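Local coordinates for protein mevalonate kinase, putative (Leishmania major, PDB 2HFS) that probably catalyses the ATP-dependent phosphorylation of (R)-mevalonate to (R)-5-phosphomevalonate, an early step of isoprenoid and sterol biosynthesis, at residues G104-S109 and W320-Q325; G20-F25 and A39-Y44; L188-V193 and I291-A296. All blocks are in the same frame, centred on the assembly; numbering follows the deposited sequence.

Contact 1: residues G104-S109 and W320-Q325; sequences GPLVPS and WRYTVQ
The loop that leaves strand 97-103 meets strand 318-324, an edge strand of the C-terminal sheet, and V107, W320 and Y322 carry most of the contact. CB of V107 lies over one face of the W320 indole, toward its rim, 4.1 Å from the centroid of the five-membered ring. This is an off-centre CH-pi contact. The two side chains cross at about a right angle. CG1 of V107 is anti to the backbone N (chi1 172°). This methyl reaches the indole obliquely, 3.6 Å from CZ2 of W320. S109 comes to the same indole at its edge, with OG close to the ring plane and 3.5 Å from CH2 of W320.

The loop runs on into the glycine- and serine-rich turn before helix 114-130. This sequence matches the glycine-rich motif that binds the ATP phosphates in GHMP kinases, and probably does so here. P108 and S109 begin it, so the contact lies at its start. The backbone of V107 is held by the phenol of Y322. V107 N donates to OH of Y322 at 3.2 Å, with an N-H...O angle of 155°. A water donates to O of V107 at 2.6 Å and lies 2.8 Å from OH of Y322. Both backbone polar groups of V107 are therefore tied, directly or through water, to one hydroxyl. The water is in the plane of the phenol ring, at its edge, and also stands above the rim of the same indole face as V107 CB. CB of W320 lies over one face of the Y322 ring, toward its rim. L106 adds an apolar touch, with CD1 4.0 Å from CZ of Y322. The backbone of L106 bonds to Y44 of strand 36-52, and that of W320 to V192.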
loop_
_atom_site.group_PDB
_atom_site.type_symbol
_atom_site.label_atom_id
_atom_site.label_comp_id
_atom_site.label_asym_id
_atom_site.label_seq_id
_atom_site.Cartn_x
_atom_site.Cartn_y
_atom_site.Cartn_z
ATOM N N GLY A 104 -10.453 -12.008 -1.272
ATOM C CA GLY A 104 -8.983 -12.042 -1.077
ATOM C C GLY A 104 -8.609 -11.794 0.378
ATOM O O GLY A 104 -9.422 -11.255 1.128
ATOM N N PRO A 105 -7.413 -12.204 0.802
ATOM C CA PRO A 105 -7.060 -12.189 2.240
ATOM C C PRO A 105 -6.552 -10.859 2.771
ATOM O O PRO A 105 -6.446 -10.702 3.976
ATOM C CB PRO A 105 -5.961 -13.253 2.339
ATOM C CG PRO A 105 -5.270 -13.152 1.059
ATOM C CD PRO A 105 -6.308 -12.747 -0.010
ATOM N N LEU A 106 -6.241 -9.904 1.886
ATOM C CA LEU A 106 -5.827 -8.560 2.333
ATOM C C LEU A 106 -6.855 -7.917 3.257
ATOM O O LEU A 106 -8.039 -7.946 2.966
ATOM C CB LEU A 106 -5.565 -7.637 1.150
ATOM C CG LEU A 106 -4.941 -6.258 1.430
ATOM C CD1 LEU A 106 -3.573 -6.431 2.026
ATOM C CD2 LEU A 106 -4.866 -5.418 0.137
ATOM N N VAL A 107 -6.387 -7.309 4.348
ATOM C CA VAL A 107 -7.270 -6.617 5.301
ATOM C C VAL A 107 -7.285 -5.099 5.041
ATOM O O VAL A 107 -6.348 -4.404 5.418
ATOM C CB VAL A 107 -6.830 -6.896 6.785
ATOM C CG1 VAL A 107 -7.627 -6.011 7.819
ATOM C CG2 VAL A 107 -6.936 -8.378 7.109
ATOM N N PRO A 108 -8.334 -4.569 4.409
ATOM C CA PRO A 108 -8.415 -3.121 4.217
ATOM C C PRO A 108 -8.395 -2.388 5.537
ATOM O O PRO A 108 -9.121 -2.762 6.475
ATOM C CB PRO A 108 -9.757 -2.927 3.508
ATOM C CG PRO A 108 -9.986 -4.222 2.796
ATOM C CD PRO A 108 -9.512 -5.248 3.846
ATOM N N SER A 109 -7.509 -1.403 5.599
ATOM C CA SER A 109 -7.250 -0.567 6.763
ATOM C C SER A 109 -6.405 0.580 6.226
ATOM O O SER A 109 -5.698 0.403 5.243
ATOM C CB SER A 109 -6.453 -1.360 7.810
ATOM O OG SER A 109 -6.308 -0.637 9.019
ATOM N N TRP A 320 -0.997 -8.100 11.598
ATOM C CA TRP A 320 -1.061 -8.894 10.390
ATOM C C TRP A 320 0.319 -9.452 10.067
ATOM O O TRP A 320 1.345 -8.806 10.328
ATOM C CB TRP A 320 -1.584 -8.043 9.224
ATOM C CG TRP A 320 -2.908 -7.382 9.525
ATOM C CD1 TRP A 320 -4.097 -8.006 9.848
ATOM C CD2 TRP A 320 -3.179 -5.968 9.544
ATOM N NE1 TRP A 320 -5.082 -7.064 10.057
ATOM C CE2 TRP A 320 -4.550 -5.805 9.886
ATOM C CE3 TRP A 320 -2.400 -4.821 9.328
ATOM C CZ2 TRP A 320 -5.156 -4.552 9.983
ATOM C CZ3 TRP A 320 -3.000 -3.567 9.428
ATOM C CH2 TRP A 320 -4.362 -3.438 9.756
ATOM N N ARG A 321 0.344 -10.670 9.544
ATOM C CA ARG A 321 1.566 -11.256 9.007
ATOM C C ARG A 321 1.466 -11.117 7.509
ATOM O O ARG A 321 0.615 -11.740 6.880
ATOM C CB ARG A 321 1.695 -12.733 9.365
ATOM C CG ARG A 321 1.657 -13.010 10.850
ATOM C CD ARG A 321 1.597 -14.488 11.186
ATOM N NE ARG A 321 1.181 -14.712 12.569
ATOM C CZ ARG A 321 1.973 -15.206 13.506
ATOM N NH1 ARG A 321 3.227 -15.525 13.205
ATOM N NH2 ARG A 321 1.523 -15.386 14.746
ATOM N N TYR A 322 2.316 -10.285 6.940
ATOM C CA TYR A 322 2.323 -10.089 5.505
ATOM C C TYR A 322 3.707 -10.468 4.985
ATOM O O TYR A 322 4.665 -10.534 5.755
ATOM C CB TYR A 322 1.971 -8.635 5.164
ATOM C CG TYR A 322 0.489 -8.261 5.356
ATOM C CD1 TYR A 322 0.107 -6.948 5.641
ATOM C CD2 TYR A 322 -0.515 -9.223 5.235
ATOM C CE1 TYR A 322 -1.261 -6.593 5.803
ATOM C CE2 TYR A 322 -1.871 -8.893 5.402
ATOM C CZ TYR A 322 -2.236 -7.570 5.669
ATOM O OH TYR A 322 -3.568 -7.225 5.812
ATOM N N THR A 323 3.818 -10.744 3.691
ATOM C CA THR A 323 5.132 -11.076 3.106
ATOM C C THR A 323 5.375 -10.374 1.778
ATOM O O THR A 323 4.445 -10.038 1.034
ATOM C CB THR A 323 5.327 -12.600 2.886
ATOM O OG1 THR A 323 4.383 -13.066 1.919
ATOM C CG2 THR A 323 5.029 -13.430 4.142
ATOM N N VAL A 324 6.650 -10.159 1.487
ATOM C CA VAL A 324 7.071 -9.728 0.181
ATOM C C VAL A 324 7.811 -10.868 -0.502
ATOM O O VAL A 324 8.726 -11.480 0.060
ATOM C CB VAL A 324 7.947 -8.478 0.225
ATOM C CG1 VAL A 324 8.287 -8.033 -1.193
ATOM C CG2 VAL A 324 7.248 -7.370 0.999
ATOM N N GLN A 325 7.393 -11.134 -1.732
ATOM C CA GLN A 325 7.926 -12.238 -2.498
ATOM C C GLN A 325 9.211 -11.818 -3.207
ATOM O O GLN A 325 9.307 -10.681 -3.680
ATOM C CB GLN A 325 6.879 -12.658 -3.516
ATOM C CG GLN A 325 7.048 -14.069 -3.999
ATOM C CD GLN A 325 6.108 -14.380 -5.135
ATOM O OE1 GLN A 325 6.338 -15.329 -5.891
ATOM N NE2 GLN A 325 5.045 -13.569 -5.272
HETATM O O HOH W 1 -3.929 -4.562 6.486
#

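Contact 2: residues G20-F25 and A39-Y44; sequences GKVILF and AGISEY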
loop_
_atom_site.group_PDB
_atom_site.type_symbol
_atom_site.label_atom_id
_atom_site.label_comp_id
_atom_site.label_asym_id
_atom_site.label_seq_id
_atom_site.Cartn_x
_atom_site.Cartn_y
_atom_site.Cartn_z
ATOM N N GLY A 20 -1.695 -5.659 -1.800
ATOM C CA GLY A 20 -1.507 -4.617 -0.789
ATOM C C GLY A 20 -0.146 -3.955 -0.893
ATOM O O GLY A 20 0.681 -4.369 -1.701
ATOM N N LYS A 21 0.078 -2.933 -0.065
ATOM C CA LYS A 21 1.266 -2.081 -0.159
ATOM C C LYS A 21 1.746 -1.606 1.205
ATOM O O LYS A 21 0.942 -1.176 2.029
ATOM C CB LYS A 21 0.952 -0.828 -1.000
ATOM C CG LYS A 21 2.107 0.195 -1.010
ATOM C CD LYS A 21 1.653 1.627 -0.714
ATOM C CE LYS A 21 0.924 1.777 0.629
ATOM N NZ LYS A 21 0.665 3.201 0.974
ATOM N N VAL A 22 3.059 -1.648 1.424
ATOM C CA VAL A 22 3.657 -0.930 2.556
ATOM C C VAL A 22 4.838 -0.088 2.056
ATOM O O VAL A 22 5.514 -0.468 1.117
ATOM C CB VAL A 22 4.131 -1.857 3.735
ATOM C CG1 VAL A 22 3.029 -2.829 4.157
ATOM C CG2 VAL A 22 5.397 -2.618 3.386
ATOM N N ILE A 23 5.077 1.051 2.682
ATOM C CA ILE A 23 6.276 1.808 2.364
ATOM C C ILE A 23 7.396 1.390 3.305
ATOM O O ILE A 23 7.296 1.563 4.530
ATOM C CB ILE A 23 6.009 3.316 2.428
ATOM C CG1 ILE A 23 4.886 3.699 1.475
ATOM C CG2 ILE A 23 7.271 4.069 2.046
ATOM C CD1 ILE A 23 4.177 4.967 1.850
ATOM N N LEU A 24 8.451 0.808 2.739
ATOM C CA LEU A 24 9.582 0.373 3.534
ATOM C C LEU A 24 10.490 1.539 3.875
ATOM O O LEU A 24 10.914 1.680 5.021
ATOM C CB LEU A 24 10.366 -0.730 2.825
ATOM C CG LEU A 24 9.660 -2.079 2.710
ATOM C CD1 LEU A 24 10.674 -3.072 2.199
ATOM C CD2 LEU A 24 9.080 -2.519 4.062
ATOM N N PHE A 25 10.769 2.371 2.877
ATOM C CA PHE A 25 11.569 3.588 3.064
ATOM C C PHE A 25 11.008 4.793 2.353
ATOM O O PHE A 25 10.547 4.693 1.226
ATOM C CB PHE A 25 12.994 3.386 2.544
ATOM C CG PHE A 25 13.803 2.401 3.352
ATOM C CD1 PHE A 25 14.623 2.849 4.393
ATOM C CD2 PHE A 25 13.746 1.044 3.079
ATOM C CE1 PHE A 25 15.357 1.969 5.143
ATOM C CE2 PHE A 25 14.501 0.140 3.837
ATOM C CZ PHE A 25 15.303 0.605 4.877
ATOM N N ALA A 39 6.757 -1.631 -1.093
ATOM C CA ALA A 39 6.678 -3.063 -1.188
ATOM C C ALA A 39 5.250 -3.457 -1.491
ATOM O O ALA A 39 4.337 -3.159 -0.705
ATOM C CB ALA A 39 7.160 -3.685 0.088
ATOM N N GLY A 40 5.051 -4.087 -2.643
ATOM C CA GLY A 40 3.768 -4.699 -2.974
ATOM C C GLY A 40 3.747 -6.101 -2.402
ATOM O O GLY A 40 4.508 -6.975 -2.846
ATOM N N ILE A 41 2.859 -6.330 -1.435
ATOM C CA ILE A 41 2.878 -7.569 -0.654
ATOM C C ILE A 41 2.107 -8.707 -1.348
ATOM O O ILE A 41 1.365 -8.460 -2.311
ATOM C CB ILE A 41 2.374 -7.301 0.775
ATOM C CG1 ILE A 41 0.951 -6.730 0.795
ATOM C CG2 ILE A 41 3.335 -6.311 1.527
ATOM C CD1 ILE A 41 0.273 -6.883 2.183
ATOM N N SER A 42 2.284 -9.941 -0.885
ATOM C CA SER A 42 1.653 -11.097 -1.557
ATOM C C SER A 42 0.161 -11.068 -1.379
ATOM O O SER A 42 -0.589 -11.550 -2.233
ATOM C CB SER A 42 2.138 -12.426 -0.954
ATOM O OG SER A 42 3.510 -12.629 -1.151
ATOM N N GLU A 43 -0.245 -10.561 -0.222
ATOM C CA GLU A 43 -1.636 -10.554 0.231
ATOM C C GLU A 43 -2.431 -9.584 -0.619
ATOM O O GLU A 43 -1.945 -8.508 -0.938
ATOM C CB GLU A 43 -1.680 -10.162 1.712
ATOM C CG GLU A 43 -1.182 -11.276 2.644
ATOM C CD GLU A 43 0.335 -11.482 2.737
ATOM O OE1 GLU A 43 1.149 -10.642 2.304
ATOM O OE2 GLU A 43 0.732 -12.523 3.305
ATOM N N TYR A 44 -3.640 -9.966 -1.000
ATOM C CA TYR A 44 -4.286 -9.322 -2.139
ATOM C C TYR A 44 -5.769 -9.206 -1.936
ATOM O O TYR A 44 -6.354 -9.861 -1.057
ATOM C CB TYR A 44 -4.013 -10.133 -3.417
ATOM C CG TYR A 44 -4.518 -11.542 -3.330
ATOM C CD1 TYR A 44 -5.804 -11.871 -3.779
ATOM C CD2 TYR A 44 -3.728 -12.553 -2.778
ATOM C CE1 TYR A 44 -6.288 -13.162 -3.689
ATOM C CE2 TYR A 44 -4.205 -13.867 -2.680
ATOM C CZ TYR A 44 -5.482 -14.155 -3.129
ATOM O OH TYR A 44 -5.960 -15.431 -3.055
#
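The flat groups that meet between G20-F25 and A39-Y44 are mainly peptide units, and I41 approaches the carbonyl of G20 from above its plane. Its N donates to O of G20 at 2.9 Å, and the donor stands 48° out of that plane. CG1 of I41 lies between the backbone N and the carbonyl carbon of its own residue (chi1 59°), which brings it to 3.4 Å from C of G20. The one aromatic ring beside these peptides is that of Y44, which has O of S42 at its edge, in the ring plane.

V22 N donates to O of A39 at 2.9 Å. The return bond, from A39 N to V22 O, is 2.8 Å long. These two bonds make V22 and A39 an antiparallel hydrogen-bonded pair. K21 and G40 form the adjacent non-hydrogen-bonded pair. The chain turns a corner at S42, yet G20 still reaches past it. G20 N donates to O of E43 at 3.0 Å, and the bond is almost straight at 176°. G20 thus bonds to residues before and after the corner.

The side chains of V22 and A39 share one face of the hairpin. CG2 of V22 packs on CB of A39 at 3.9 Å, and CG of L24 reaches the same methyl at 4.0 Å. Further on, a classic beta bulge sets L24 and F25 together opposite I37 of the partner strand. K21 points to the other face, where its NZ forms a salt bridge with D158 of helix 157-164.

The contact is part of the hairpin of strands 17-25 and 36-52. A39 and I41 pack against strand 318-324, E43 bonds to T323 there, and F25 packs against helices 216-239 and 242-258.

Contact 3: residues L188-V193 and I291-A296; sequences LYLVVV and IAVALA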
loop_
_atom_site.group_PDB
_atom_site.type_symbol
_atom_site.label_atom_id
_atom_site.label_comp_id
_atom_site.label_asym_id
_atom_site.label_seq_id
_atom_site.Cartn_x
_atom_site.Cartn_y
_atom_site.Cartn_z
ATOM N N LEU A 188 10.784 -11.438 2.407
ATOM C CA LEU A 188 10.653 -10.518 3.527
ATOM C C LEU A 188 9.460 -10.984 4.374
ATOM O O LEU A 188 8.345 -11.022 3.900
ATOM C CB LEU A 188 10.363 -9.097 3.014
ATOM C CG LEU A 188 11.419 -8.055 2.661
ATOM C CD1 LEU A 188 12.722 -8.599 2.217
ATOM C CD2 LEU A 188 10.940 -6.933 1.776
ATOM N N TYR A 189 9.738 -11.319 5.624
ATOM C CA TYR A 189 8.738 -11.686 6.594
ATOM C C TYR A 189 8.342 -10.427 7.391
ATOM O O TYR A 189 9.124 -9.938 8.217
ATOM C CB TYR A 189 9.281 -12.792 7.508
ATOM C CG TYR A 189 9.538 -14.124 6.819
ATOM C CD1 TYR A 189 10.829 -14.504 6.448
ATOM C CD2 TYR A 189 8.495 -15.012 6.557
ATOM C CE1 TYR A 189 11.073 -15.727 5.814
ATOM C CE2 TYR A 189 8.729 -16.241 5.928
ATOM C CZ TYR A 189 10.020 -16.583 5.559
ATOM O OH TYR A 189 10.255 -17.793 4.933
ATOM N N LEU A 190 7.147 -9.889 7.110
ATOM C CA LEU A 190 6.682 -8.635 7.694
ATOM C C LEU A 190 5.611 -8.813 8.760
ATOM O O LEU A 190 4.716 -9.669 8.629
ATOM C CB LEU A 190 6.147 -7.698 6.588
ATOM C CG LEU A 190 7.095 -7.302 5.451
ATOM C CD1 LEU A 190 6.422 -6.354 4.452
ATOM C CD2 LEU A 190 8.345 -6.658 6.013
ATOM N N VAL A 191 5.680 -7.989 9.808
ATOM C CA VAL A 191 4.537 -7.841 10.714
ATOM C C VAL A 191 4.071 -6.399 10.498
ATOM O O VAL A 191 4.851 -5.470 10.650
ATOM C CB VAL A 191 4.886 -8.057 12.213
ATOM C CG1 VAL A 191 3.645 -7.893 13.055
ATOM C CG2 VAL A 191 5.468 -9.444 12.453
ATOM N N VAL A 192 2.826 -6.222 10.076
ATOM C CA VAL A 192 2.302 -4.881 9.898
ATOM C C VAL A 192 1.239 -4.662 10.959
ATOM O O VAL A 192 0.436 -5.558 11.233
ATOM C CB VAL A 192 1.734 -4.646 8.487
ATOM C CG1 VAL A 192 1.221 -3.191 8.343
ATOM C CG2 VAL A 192 2.781 -4.978 7.412
ATOM N N VAL A 193 1.242 -3.478 11.567
ATOM C CA VAL A 193 0.383 -3.225 12.744
ATOM C C VAL A 193 -0.484 -1.990 12.516
ATOM O O VAL A 193 0.030 -0.930 12.152
ATOM C CB VAL A 193 1.252 -3.031 14.016
ATOM C CG1 VAL A 193 0.402 -2.728 15.227
ATOM C CG2 VAL A 193 2.135 -4.241 14.279
ATOM N N ILE A 291 -0.358 2.737 9.997
ATOM C CA ILE A 291 0.347 1.472 10.199
ATOM C C ILE A 291 1.835 1.654 10.487
ATOM O O ILE A 291 2.449 2.685 10.112
ATOM C CB ILE A 291 0.194 0.493 8.965
ATOM C CG1 ILE A 291 0.643 1.147 7.638
ATOM C CG2 ILE A 291 -1.235 -0.048 8.874
ATOM C CD1 ILE A 291 1.161 0.122 6.591
ATOM N N ALA A 292 2.386 0.635 11.150
ATOM C CA ALA A 292 3.819 0.441 11.268
ATOM C C ALA A 292 4.154 -0.893 10.642
ATOM O O ALA A 292 3.277 -1.743 10.465
ATOM C CB ALA A 292 4.265 0.462 12.725
ATOM N N VAL A 293 5.433 -1.063 10.301
ATOM C CA VAL A 293 5.919 -2.288 9.691
ATOM C C VAL A 293 7.182 -2.752 10.418
ATOM O O VAL A 293 8.041 -1.934 10.756
ATOM C CB VAL A 293 6.186 -2.097 8.172
ATOM C CG1 VAL A 293 7.196 -0.943 7.890
ATOM C CG2 VAL A 293 6.673 -3.371 7.573
ATOM N N ALA A 294 7.264 -4.053 10.687
ATOM C CA ALA A 294 8.457 -4.633 11.314
ATOM C C ALA A 294 9.007 -5.688 10.362
ATOM O O ALA A 294 8.227 -6.382 9.687
ATOM C CB ALA A 294 8.099 -5.256 12.659
ATOM N N LEU A 295 10.335 -5.805 10.301
ATOM C CA LEU A 295 10.974 -6.877 9.522
ATOM C C LEU A 295 11.445 -7.996 10.446
ATOM O O LEU A 295 12.169 -7.746 11.405
ATOM C CB LEU A 295 12.159 -6.349 8.719
ATOM C CG LEU A 295 12.965 -7.339 7.877
ATOM C CD1 LEU A 295 12.168 -7.887 6.657
ATOM C CD2 LEU A 295 14.247 -6.694 7.422
ATOM N N ALA A 296 11.037 -9.219 10.144
ATOM C CA ALA A 296 11.435 -10.394 10.932
ATOM C C ALA A 296 12.498 -11.173 10.163
ATOM O O ALA A 296 12.555 -11.097 8.936
ATOM C CB ALA A 296 10.220 -11.287 11.216
HETATM O O HOH W 2 12.605 -11.299 6.261
#
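Y189, V191 and V193 have the most surface covered in this antiparallel strand pair, and they face the same side of the sheet as A296, A294 and A292. V191 is in the middle. Its N donates to O of A294 at 3.0 Å. A294 N returns a bond of 2.8 Å to O of V191. CB of V191 stands 4.3 Å from CB of A294, so the small alanine sits beside the branch point of the valine.

V193 repeats the pattern with A292. V193 N bonds to O of A292 at 2.9 Å, and A292 N bonds to O of V193 at 3.0 Å. O of V193 also receives a CA-H...O contact from I291.

Y189 marks the other end. A296 N donates to O of Y189 at 2.8 Å. The N of Y189 instead donates to a water, which in turn donates to O of A296. CB of Y189 rests 4.1 Å from CB of A296, while the ring of Y189 packs on S299 and R302 of helix 299-312.

L190, V192, V293 and L295 share the other face, where CD2 of L190 touches both V293 and L295. At the strand end, CG1 of V192 meets CD1 of I291 at 3.7 Å. The face with the alanines is covered by helices 264-275 and 299-312. Strands 188-194 and 291-296 are the central pair of a four-stranded antiparallel sheet. Its 2-3-1-4 strand order and its helix-covered face fit the ferredoxin-like fold of GHMP kinase C-terminal domains.

How the contacts relate
Contact 2 comes first along the chain and closes before the others open. Contact 3 is nested inside the long loop closed by contact 1. Centres of contacts 1 and 2 are 8 Å apart, and each lies 10 Å from contact 3. Contacts 1 and 3 share the C-terminal sheet, where strands 318-324 and 188-194 are neighbours. Contact 2 belongs to the mixed sheet. S42 N bonds to T323 O and so joins the two sheets. V22 and L24 also pack on L188, L190 and V192. The three contacts lie where the N- and C-terminal domains meet, probably beside the cleft that forms the active site in GHMP kinases.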